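Local structure of mandelate racemase/muconate lactonizing enzyme family protein (Roseovarius nubinhibens ISM, 3U4F) at residues 135-140 against 331-336; 164-169 against 200-205; 307-312 against 340-345. The protein binds magnesium in an enolase-superfamily barrel and probably acts as a hydro-lyase. All coordinates share one frame; numbering follows the deposited sequence.

How the interactions relate
From the N terminus, strand 132-139 comes first, and residues 135-140 pair with 331-336 far down the chain; interaction 1 closes a loop of about 190 residues. Nested inside it, interaction 2 closes a short loop between neighbouring strands 165-169 and 201-205 through helix 184-196. Strand 132-139 also pairs with 165-169, so both contacts belong to one sheet, in which these strands run parallel, and touch, with Ser-140 O 2.7 Å from Arg-169 NE. Interaction 3 opens at 307-312, before interaction 1 has closed, and ends at 340-345, so these two cross; it joins the loop before helix 313-322 to the loop after strand 332-335, and Glu-333 OE1 meets Cys-308 N. All three reach the guanidine.

Interaction 1 of 3, residues 135-140 against 331-336; sequences RAYASS and YLEFSI. With GAI (guanidine), chain F.
Segments 135-140 and 331-336 make a buried parallel strand pairing in the barrel sheet, their axes 37° apart. Five backbone hydrogen bonds alternate between the strands, from Leu-332 N to Arg-135 O at one end to Ile-336 N to Ser-139 O at the other. On the Ala-136 and Ala-138 face, the alanine methyl groups meet Phe-334 CB and Ile-336 CG2, while helix 313-322 packs on Leu-332 and helix 147-161 on Ala-138. Tyr-137, Ser-139 and Glu-333 alternate with these onto the other face, the interior of the TIM barrel, where Glu-333 lines the guanidine pocket. Tyr-137 has CG between its backbone N and carbonyl carbon (chi1 71°), which folds the ring across the neighbouring strand; Glu-333 CA lies over its face, 3.7 Å from the ring centroid. The same ring turns an edge toward the face of Tyr-331 in an offset edge-to-face pair, planes 72° apart and centroids 5.1 Å apart. Beside Tyr-331 runs the extended Arg-135, with Tyr-331 CD1 over one guanidinium face and NE salt-bridged to Asp-164. Tyr-137 OH bonds to Lys-167. Glu-333 OE2 accepts Ser-139 OG at 2.7 Å on its anti lone pair, and guanidine N1 donates to this oxygen, also at 2.7 Å. Its partner oxygen OE1 takes Cys-308 N, so bonds at both oxygens fix the carboxylate's rotation.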
loop_
_atom_site.group_PDB
_atom_site.type_symbol
_atom_site.label_atom_id
_atom_site.label_comp_id
_atom_site.label_asym_id
_atom_site.label_seq_id
_atom_site.Cartn_x
_atom_site.Cartn_y
_atom_site.Cartn_z
ATOM N N ARG A 135 -20.993 1.989 24.449
ATOM C CA ARG A 135 -22.140 2.332 23.636
ATOM C C ARG A 135 -21.891 1.877 22.223
ATOM O O ARG A 135 -20.803 2.113 21.697
ATOM C CB ARG A 135 -22.323 3.853 23.601
ATOM C CG ARG A 135 -23.567 4.300 22.816
ATOM C CD ARG A 135 -23.689 5.813 22.879
ATOM N NE ARG A 135 -24.850 6.297 22.136
ATOM C CZ ARG A 135 -25.010 7.567 21.757
ATOM N NH1 ARG A 135 -24.064 8.460 22.000
ATOM N NH2 ARG A 135 -26.098 7.924 21.092
ATOM N N ALA A 136 -22.889 1.255 21.598
ATOM C CA ALA A 136 -22.703 0.811 20.202
ATOM C C ALA A 136 -23.626 1.588 19.270
ATOM O O ALA A 136 -24.732 1.982 19.670
ATOM C CB ALA A 136 -22.978 -0.668 20.079
ATOM N N TYR A 137 -23.191 1.816 18.031
ATOM C CA TYR A 137 -24.143 2.244 17.015
ATOM C C TYR A 137 -24.406 1.127 16.013
ATOM O O TYR A 137 -23.479 0.412 15.619
ATOM C CB TYR A 137 -23.716 3.557 16.336
ATOM C CG TYR A 137 -22.521 3.536 15.377
ATOM C CD1 TYR A 137 -22.703 3.286 14.019
ATOM C CD2 TYR A 137 -21.242 3.890 15.826
ATOM C CE1 TYR A 137 -21.604 3.316 13.120
ATOM C CE2 TYR A 137 -20.150 3.955 14.966
ATOM C CZ TYR A 137 -20.339 3.673 13.601
ATOM O OH TYR A 137 -19.264 3.741 12.729
ATOM N N ALA A 138 -25.673 0.987 15.621
ATOM C CA ALA A 138 -26.120 0.035 14.610
ATOM C C ALA A 138 -25.669 0.512 13.229
ATOM O O ALA A 138 -26.063 1.573 12.775
ATOM C CB ALA A 138 -27.631 -0.108 14.655
ATOM N N SER A 139 -24.783 -0.241 12.605
ATOM C CA SER A 139 -24.190 0.206 11.366
ATOM C C SER A 139 -24.729 -0.649 10.207
ATOM O O SER A 139 -24.476 -1.858 10.115
ATOM C CB SER A 139 -22.665 0.178 11.443
ATOM O OG SER A 139 -22.084 0.822 10.328
ATOM N N SER A 140 -25.490 0.010 9.338
ATOM C CA SER A 140 -25.865 -0.555 8.055
ATOM C C SER A 140 -24.701 -0.459 7.057
ATOM O O SER A 140 -24.072 0.607 6.910
ATOM C CB SER A 140 -27.059 0.198 7.489
ATOM O OG SER A 140 -27.231 -0.129 6.113
ATOM N N TYR A 331 -18.906 5.876 20.502
ATOM C CA TYR A 331 -19.536 4.584 20.280
ATOM C C TYR A 331 -18.710 3.660 19.390
ATOM O O TYR A 331 -17.847 4.094 18.627
ATOM C CB TYR A 331 -20.978 4.680 19.717
ATOM C CG TYR A 331 -21.256 5.943 18.900
ATOM C CD1 TYR A 331 -22.407 6.681 19.110
ATOM C CD2 TYR A 331 -20.353 6.376 17.919
ATOM C CE1 TYR A 331 -22.667 7.862 18.349
ATOM C CE2 TYR A 331 -20.580 7.559 17.176
ATOM C CZ TYR A 331 -21.737 8.292 17.420
ATOM O OH TYR A 331 -21.954 9.435 16.698
ATOM N N LEU A 332 -19.021 2.386 19.565
ATOM C CA LEU A 332 -18.507 1.257 18.804
ATOM C C LEU A 332 -19.337 1.071 17.532
ATOM O O LEU A 332 -20.547 0.914 17.625
ATOM C CB LEU A 332 -18.683 0.015 19.687
ATOM C CG LEU A 332 -18.390 -1.341 19.042
ATOM C CD1 LEU A 332 -16.873 -1.491 18.929
ATOM C CD2 LEU A 332 -19.000 -2.490 19.866
ATOM N N GLU A 333 -18.683 1.030 16.363
ATOM C CA GLU A 333 -19.362 0.601 15.138
ATOM C C GLU A 333 -19.769 -0.869 15.232
ATOM O O GLU A 333 -18.928 -1.734 15.428
ATOM C CB GLU A 333 -18.472 0.773 13.912
ATOM C CG GLU A 333 -19.273 0.399 12.659
ATOM C CD GLU A 333 -18.617 0.773 11.374
ATOM O OE1 GLU A 333 -17.403 1.041 11.371
ATOM O OE2 GLU A 333 -19.359 0.799 10.359
ATOM N N PHE A 334 -21.059 -1.139 15.085
ATOM C CA PHE A 334 -21.565 -2.486 15.268
ATOM C C PHE A 334 -22.396 -2.854 14.063
ATOM O O PHE A 334 -23.528 -2.387 13.912
ATOM C CB PHE A 334 -22.412 -2.603 16.536
ATOM C CG PHE A 334 -22.726 -4.041 16.899
ATOM C CD1 PHE A 334 -21.842 -4.782 17.691
ATOM C CD2 PHE A 334 -23.890 -4.649 16.424
ATOM C CE1 PHE A 334 -22.117 -6.120 18.001
ATOM C CE2 PHE A 334 -24.169 -6.002 16.715
ATOM C CZ PHE A 334 -23.301 -6.722 17.506
ATOM N N SER A 335 -21.838 -3.700 13.197
ATOM C CA SER A 335 -22.572 -4.117 11.990
ATOM C C SER A 335 -23.855 -4.894 12.330
ATOM O O SER A 335 -23.829 -5.888 13.079
ATOM C CB SER A 335 -21.716 -5.005 11.070
ATOM O OG SER A 335 -22.532 -5.417 9.972
ATOM N N ILE A 336 -24.969 -4.435 11.772
ATOM C CA ILE A 336 -26.234 -5.100 11.983
ATOM C C ILE A 336 -26.685 -5.993 10.800
ATOM O O ILE A 336 -27.829 -6.452 10.755
ATOM C CB ILE A 336 -27.353 -4.125 12.462
ATOM C CG1 ILE A 336 -27.465 -2.860 11.586
ATOM C CG2 ILE A 336 -27.127 -3.778 13.951
ATOM C CD1 ILE A 336 -27.948 -3.115 10.153
HETATM C C GAI F . -17.869 1.992 7.521
HETATM N N1 GAI F . -18.504 0.896 7.849
HETATM N N2 GAI F . -17.437 2.297 6.246
HETATM N N3 GAI F . -17.548 2.892 8.465
#

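Interaction 2 of 3, residues 164-169 against 200-205; sequences DAFKVR and AALLID. With MG (magnesium ion), chain E; GAI (guanidine), chain F.
Strands 165-169 and 201-205 run parallel, their axes 4.5 Å apart at closest approach and inclined by 27°. Five backbone hydrogen bonds join the segments, beginning with Ala-201 N to Asp-164 O and ending with Asp-205 N to Val-168 O. On one face Phe-166 sets its ring edge against the methyl of Ala-200, and Val-168 CG2 packs on Ile-204 CG1, with helices 147-161 and 184-196 beyond. The opposite face carries Lys-167, Leu-203, Arg-169 and Asp-205. Lys-167 crosses Leu-203 CB with its CB and CG, then bends at CG-CD (chi3 86°), bringing NZ 3.4 Å from Asp-205 OD2, a weak bond within a salt bridge. NZ also bonds Tyr-137 OH, salt-bridges Glu-231 and lies 2.8 Å from guanidine N3. A methionine in place of Lys-167 would probably leave Asp-205 and Glu-231 short of a positive mate and Tyr-137 OH without its bond to NZ. Arg-169 lies alongside Asp-205, guanidinium and carboxylate planes 26° apart, and meets guanidine edge-on, NH2 2.9 Å from N1; its NE bonds Ser-140 O. Asp-205 OD2 binds magnesium at 2.1 Å, while OD1 lies 2.7 Å from a metal-bound water and accepts Asn-207 N. Guanidine N2 and N3, Glu-231 and Glu-257 complete the metal shell. The strands and helix 184-196 form a beta-alpha-beta unit whose C-terminal strand ends carry the magnesium site, as in other enolase-superfamily barrels.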
loop_
_atom_site.group_PDB
_atom_site.type_symbol
_atom_site.label_atom_id
_atom_site.label_comp_id
_atom_site.label_asym_id
_atom_site.label_seq_id
_atom_site.Cartn_x
_atom_site.Cartn_y
_atom_site.Cartn_z
ATOM N N ASP A 164 -29.354 3.315 20.393
ATOM C CA ASP A 164 -29.860 4.699 20.312
ATOM C C ASP A 164 -29.034 5.543 19.343
ATOM O O ASP A 164 -29.098 6.762 19.372
ATOM C CB ASP A 164 -29.902 5.354 21.696
ATOM C CG ASP A 164 -28.519 5.636 22.284
ATOM O OD1 ASP A 164 -27.465 5.348 21.662
ATOM O OD2 ASP A 164 -28.495 6.171 23.419
ATOM N N ALA A 165 -28.226 4.865 18.527
ATOM C CA ALA A 165 -27.400 5.482 17.479
ATOM C C ALA A 165 -27.388 4.563 16.260
ATOM O O ALA A 165 -27.328 3.332 16.402
ATOM C CB ALA A 165 -25.980 5.686 17.994
ATOM N N PHE A 166 -27.428 5.151 15.066
ATOM C CA PHE A 166 -27.683 4.387 13.835
ATOM C C PHE A 166 -26.936 5.043 12.675
ATOM O O PHE A 166 -27.015 6.258 12.500
ATOM C CB PHE A 166 -29.183 4.355 13.489
ATOM C CG PHE A 166 -30.068 3.907 14.632
ATOM C CD1 PHE A 166 -30.448 2.581 14.748
ATOM C CD2 PHE A 166 -30.504 4.822 15.580
ATOM C CE1 PHE A 166 -31.254 2.158 15.812
ATOM C CE2 PHE A 166 -31.280 4.420 16.661
ATOM C CZ PHE A 166 -31.653 3.076 16.775
ATOM N N LYS A 167 -26.214 4.243 11.890
ATOM C CA LYS A 167 -25.499 4.794 10.733
ATOM C C LYS A 167 -26.027 4.194 9.434
ATOM O O LYS A 167 -26.165 2.964 9.323
ATOM C CB LYS A 167 -23.970 4.601 10.850
ATOM C CG LYS A 167 -23.183 5.294 9.731
ATOM C CD LYS A 167 -21.687 5.324 10.005
ATOM C CE LYS A 167 -21.024 4.050 9.521
ATOM N NZ LYS A 167 -19.581 4.136 9.854
ATOM N N VAL A 168 -26.316 5.057 8.454
ATOM C CA VAL A 168 -26.759 4.622 7.129
ATOM C C VAL A 168 -25.804 5.176 6.064
ATOM O O VAL A 168 -24.840 5.860 6.391
ATOM C CB VAL A 168 -28.242 5.068 6.859
ATOM C CG1 VAL A 168 -29.143 4.507 7.928
ATOM C CG2 VAL A 168 -28.323 6.559 6.811
ATOM N N ARG A 169 -26.039 4.854 4.798
ATOM C CA ARG A 169 -25.115 5.207 3.736
ATOM C C ARG A 169 -25.669 6.350 2.876
ATOM O O ARG A 169 -26.863 6.392 2.615
ATOM C CB ARG A 169 -24.876 4.001 2.848
ATOM C CG ARG A 169 -24.361 2.777 3.612
ATOM C CD ARG A 169 -22.886 2.979 4.035
ATOM N NE ARG A 169 -22.578 2.184 5.241
ATOM C CZ ARG A 169 -21.370 2.102 5.779
ATOM N NH1 ARG A 169 -20.339 2.684 5.167
ATOM N NH2 ARG A 169 -21.198 1.435 6.918
ATOM N N ALA A 200 -32.722 9.951 18.821
ATOM C CA ALA A 200 -31.725 9.037 18.216
ATOM C C ALA A 200 -30.521 9.812 17.660
ATOM O O ALA A 200 -30.685 10.883 17.049
ATOM C CB ALA A 200 -32.379 8.209 17.106
ATOM N N ALA A 201 -29.309 9.304 17.901
ATOM C CA ALA A 201 -28.135 9.818 17.196
ATOM C C ALA A 201 -28.111 9.211 15.790
ATOM O O ALA A 201 -28.251 7.975 15.604
ATOM C CB ALA A 201 -26.861 9.495 17.948
ATOM N N LEU A 202 -27.974 10.075 14.788
ATOM C CA LEU A 202 -27.961 9.601 13.415
ATOM C C LEU A 202 -26.633 9.954 12.739
ATOM O O LEU A 202 -26.179 11.099 12.787
ATOM C CB LEU A 202 -29.141 10.158 12.618
ATOM C CG LEU A 202 -30.560 9.782 13.096
ATOM C CD1 LEU A 202 -31.624 10.567 12.285
ATOM C CD2 LEU A 202 -30.823 8.250 13.041
ATOM N N LEU A 203 -26.029 8.934 12.127
ATOM C CA LEU A 203 -24.714 9.039 11.492
ATOM C C LEU A 203 -24.880 8.656 10.026
ATOM O O LEU A 203 -25.791 7.911 9.679
ATOM C CB LEU A 203 -23.742 8.026 12.138
ATOM C CG LEU A 203 -23.401 8.040 13.625
ATOM C CD1 LEU A 203 -24.525 7.510 14.518
ATOM C CD2 LEU A 203 -22.109 7.149 13.846
ATOM N N ILE A 204 -23.998 9.133 9.159
ATOM C CA ILE A 204 -24.069 8.719 7.761
ATOM C C ILE A 204 -22.654 8.574 7.250
ATOM O O ILE A 204 -21.723 9.204 7.773
ATOM C CB ILE A 204 -24.906 9.729 6.883
ATOM C CG1 ILE A 204 -25.408 9.074 5.577
ATOM C CG2 ILE A 204 -24.141 11.029 6.647
ATOM C CD1 ILE A 204 -26.685 9.788 5.004
ATOM N N ASP A 205 -22.495 7.773 6.207
ATOM C CA ASP A 205 -21.165 7.503 5.679
ATOM C C ASP A 205 -21.304 7.537 4.150
ATOM O O ASP A 205 -22.122 6.813 3.596
ATOM C CB ASP A 205 -20.753 6.112 6.160
ATOM C CG ASP A 205 -19.274 5.798 5.933
ATOM O OD1 ASP A 205 -18.663 6.368 5.014
ATOM O OD2 ASP A 205 -18.722 4.962 6.706
HETATM MG MG MG E . -16.736 4.235 6.967
HETATM C C GAI F . -17.869 1.992 7.521
HETATM N N1 GAI F . -18.504 0.896 7.849
HETATM N N2 GAI F . -17.437 2.297 6.246
HETATM N N3 GAI F . -17.548 2.892 8.465
HETATM O O HOH W 1 -16.259 5.261 5.335
#

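Interaction 3 of 3, residues 307-312 against 340-345; sequences HCANLS and DYYPWQ. With GAI (guanidine), chain F.
Asn-310 OD1 is gripped by two donors of Ser-312: the backbone N at 3.0 Å, on a lone pair, which makes an Asx turn, and OG at 2.7 Å, in the carbonyl plane. With chi1 at 54°, CG of Asn-310 is tucked in over the backbone, and OD1 faces the Ser-312 donors. The outer edge of Trp-344 meets this amide, CH2 lying 3.6 Å from Asn-310 CG with the two planes 83° apart. Asn-310 CB sits over a face of the Tyr-342 ring, 3.9 Å from its centroid and 18° off the normal; Tyr-341 CD2 covers the opposite face. Tyr-342 OH donates to Ala-309 O in a very short bond of 2.5 Å. A further bond runs from Leu-311 N to Gln-345 OE1 at 3.0 Å, the donor lying above the amide carbonyl plane. Asn-310 ND2 is held by Thr-55 and Tyr-56. At the other end of 307-312, His-307 places its ring edge toward the bound guanidine, while ND1 bonds Asp-280. The contact thus joins the loop leading into helix 313-322, for which Ser-312 is the N-cap, to the loop between strands 332-335 and 360-363.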
loop_
_atom_site.group_PDB
_atom_site.type_symbol
_atom_site.label_atom_id
_atom_site.label_comp_id
_atom_site.label_asym_id
_atom_site.label_seq_id
_atom_site.Cartn_x
_atom_site.Cartn_y
_atom_site.Cartn_z
ATOM N N HIS A 307 -13.147 2.140 12.960
ATOM C CA HIS A 307 -13.966 1.451 12.009
ATOM C C HIS A 307 -13.903 -0.023 12.358
ATOM O O HIS A 307 -12.840 -0.589 12.636
ATOM C CB HIS A 307 -13.367 1.682 10.613
ATOM C CG HIS A 307 -13.875 0.755 9.558
ATOM N ND1 HIS A 307 -13.218 -0.411 9.218
ATOM C CD2 HIS A 307 -14.940 0.847 8.727
ATOM C CE1 HIS A 307 -13.867 -1.002 8.224
ATOM N NE2 HIS A 307 -14.912 -0.259 7.909
ATOM N N CYS A 308 -15.042 -0.663 12.335
ATOM C CA CYS A 308 -15.021 -2.121 12.439
ATOM C C CYS A 308 -16.284 -2.560 11.829
ATOM O O CYS A 308 -17.347 -2.318 12.403
ATOM C CB CYS A 308 -14.841 -2.647 13.891
ATOM S SG CYS A 308 -15.569 -1.781 15.223
ATOM N N ALA A 309 -16.161 -3.204 10.674
ATOM C CA ALA A 309 -17.296 -3.397 9.792
ATOM C C ALA A 309 -17.818 -4.838 9.630
ATOM O O ALA A 309 -18.621 -5.123 8.738
ATOM C CB ALA A 309 -17.005 -2.775 8.456
ATOM N N ASN A 310 -17.341 -5.749 10.465
ATOM C CA ASN A 310 -17.979 -7.050 10.548
ATOM C C ASN A 310 -17.726 -7.606 11.935
ATOM O O ASN A 310 -17.005 -6.988 12.737
ATOM C CB ASN A 310 -17.457 -8.005 9.496
ATOM C CG ASN A 310 -15.978 -8.117 9.527
ATOM O OD1 ASN A 310 -15.394 -8.592 10.496
ATOM N ND2 ASN A 310 -15.340 -7.666 8.453
ATOM N N LEU A 311 -18.324 -8.764 12.190
ATOM C CA LEU A 311 -18.219 -9.401 13.502
ATOM C C LEU A 311 -17.217 -10.544 13.539
ATOM O O LEU A 311 -17.413 -11.556 14.258
ATOM C CB LEU A 311 -19.600 -9.846 14.009
ATOM C CG LEU A 311 -20.591 -8.688 14.182
ATOM C CD1 LEU A 311 -22.039 -9.165 14.565
ATOM C CD2 LEU A 311 -20.002 -7.599 15.113
ATOM N N SER A 312 -16.144 -10.398 12.756
ATOM C CA SER A 312 -14.895 -11.093 13.073
ATOM C C SER A 312 -14.374 -10.463 14.374
ATOM O O SER A 312 -15.104 -9.711 15.026
ATOM C CB SER A 312 -13.839 -10.930 11.963
ATOM O OG SER A 312 -13.337 -9.605 11.913
ATOM N N ASP A 340 -27.348 -13.406 5.347
ATOM C CA ASP A 340 -27.397 -13.118 3.908
ATOM C C ASP A 340 -26.015 -12.556 3.541
ATOM O O ASP A 340 -25.383 -12.978 2.555
ATOM C CB ASP A 340 -28.541 -12.129 3.515
ATOM C CG ASP A 340 -28.345 -10.676 4.077
ATOM O OD1 ASP A 340 -28.252 -10.524 5.328
ATOM O OD2 ASP A 340 -28.306 -9.690 3.283
ATOM N N TYR A 341 -25.530 -11.671 4.415
ATOM C CA TYR A 341 -24.503 -10.708 4.092
ATOM C C TYR A 341 -23.067 -11.168 4.327
ATOM O O TYR A 341 -22.190 -10.872 3.517
ATOM C CB TYR A 341 -24.756 -9.424 4.896
ATOM C CG TYR A 341 -24.046 -8.249 4.312
ATOM C CD1 TYR A 341 -24.598 -7.530 3.251
ATOM C CD2 TYR A 341 -22.804 -7.862 4.793
ATOM C CE1 TYR A 341 -23.928 -6.460 2.698
ATOM C CE2 TYR A 341 -22.131 -6.797 4.238
ATOM C CZ TYR A 341 -22.700 -6.099 3.201
ATOM O OH TYR A 341 -22.017 -5.052 2.673
ATOM N N TYR A 342 -22.842 -11.829 5.464
ATOM C CA TYR A 342 -21.514 -12.272 5.900
ATOM C C TYR A 342 -21.627 -13.770 6.243
ATOM O O TYR A 342 -21.608 -14.126 7.409
ATOM C CB TYR A 342 -21.056 -11.486 7.171
ATOM C CG TYR A 342 -20.670 -10.002 7.019
ATOM C CD1 TYR A 342 -19.737 -9.610 6.064
ATOM C CD2 TYR A 342 -21.211 -8.997 7.874
ATOM C CE1 TYR A 342 -19.350 -8.270 5.912
ATOM C CE2 TYR A 342 -20.824 -7.611 7.739
ATOM C CZ TYR A 342 -19.885 -7.276 6.747
ATOM O OH TYR A 342 -19.458 -5.959 6.541
ATOM N N PRO A 343 -21.742 -14.655 5.226
ATOM C CA PRO A 343 -21.966 -16.080 5.527
ATOM C C PRO A 343 -20.771 -16.717 6.259
ATOM O O PRO A 343 -20.952 -17.587 7.121
ATOM C CB PRO A 343 -22.148 -16.725 4.137
ATOM C CG PRO A 343 -22.236 -15.562 3.135
ATOM C CD PRO A 343 -21.508 -14.420 3.785
ATOM N N TRP A 344 -19.566 -16.266 5.912
ATOM C CA TRP A 344 -18.334 -16.762 6.508
ATOM C C TRP A 344 -18.200 -16.420 7.991
ATOM O O TRP A 344 -17.327 -16.971 8.665
ATOM C CB TRP A 344 -17.128 -16.179 5.768
ATOM C CG TRP A 344 -17.155 -14.674 5.674
ATOM C CD1 TRP A 344 -17.636 -13.925 4.634
ATOM C CD2 TRP A 344 -16.706 -13.740 6.666
ATOM N NE1 TRP A 344 -17.501 -12.586 4.916
ATOM C CE2 TRP A 344 -16.934 -12.443 6.152
ATOM C CE3 TRP A 344 -16.111 -13.874 7.925
ATOM C CZ2 TRP A 344 -16.602 -11.282 6.861
ATOM C CZ3 TRP A 344 -15.783 -12.710 8.641
ATOM C CH2 TRP A 344 -16.044 -11.433 8.098
ATOM N N GLN A 345 -19.021 -15.497 8.505
ATOM C CA GLN A 345 -18.807 -15.069 9.888
ATOM C C GLN A 345 -19.541 -15.957 10.917
ATOM O O GLN A 345 -19.292 -15.845 12.127
ATOM C CB GLN A 345 -19.015 -13.532 10.071
ATOM C CG GLN A 345 -20.335 -13.094 10.670
ATOM C CD GLN A 345 -20.508 -11.580 10.735
ATOM O OE1 GLN A 345 -19.583 -10.792 10.452
ATOM N NE2 GLN A 345 -21.700 -11.160 11.119
HETATM C C GAI F . -17.869 1.992 7.521
HETATM N N1 GAI F . -18.504 0.896 7.849
HETATM N N2 GAI F . -17.437 2.297 6.246
HETATM N N3 GAI F . -17.548 2.892 8.465
#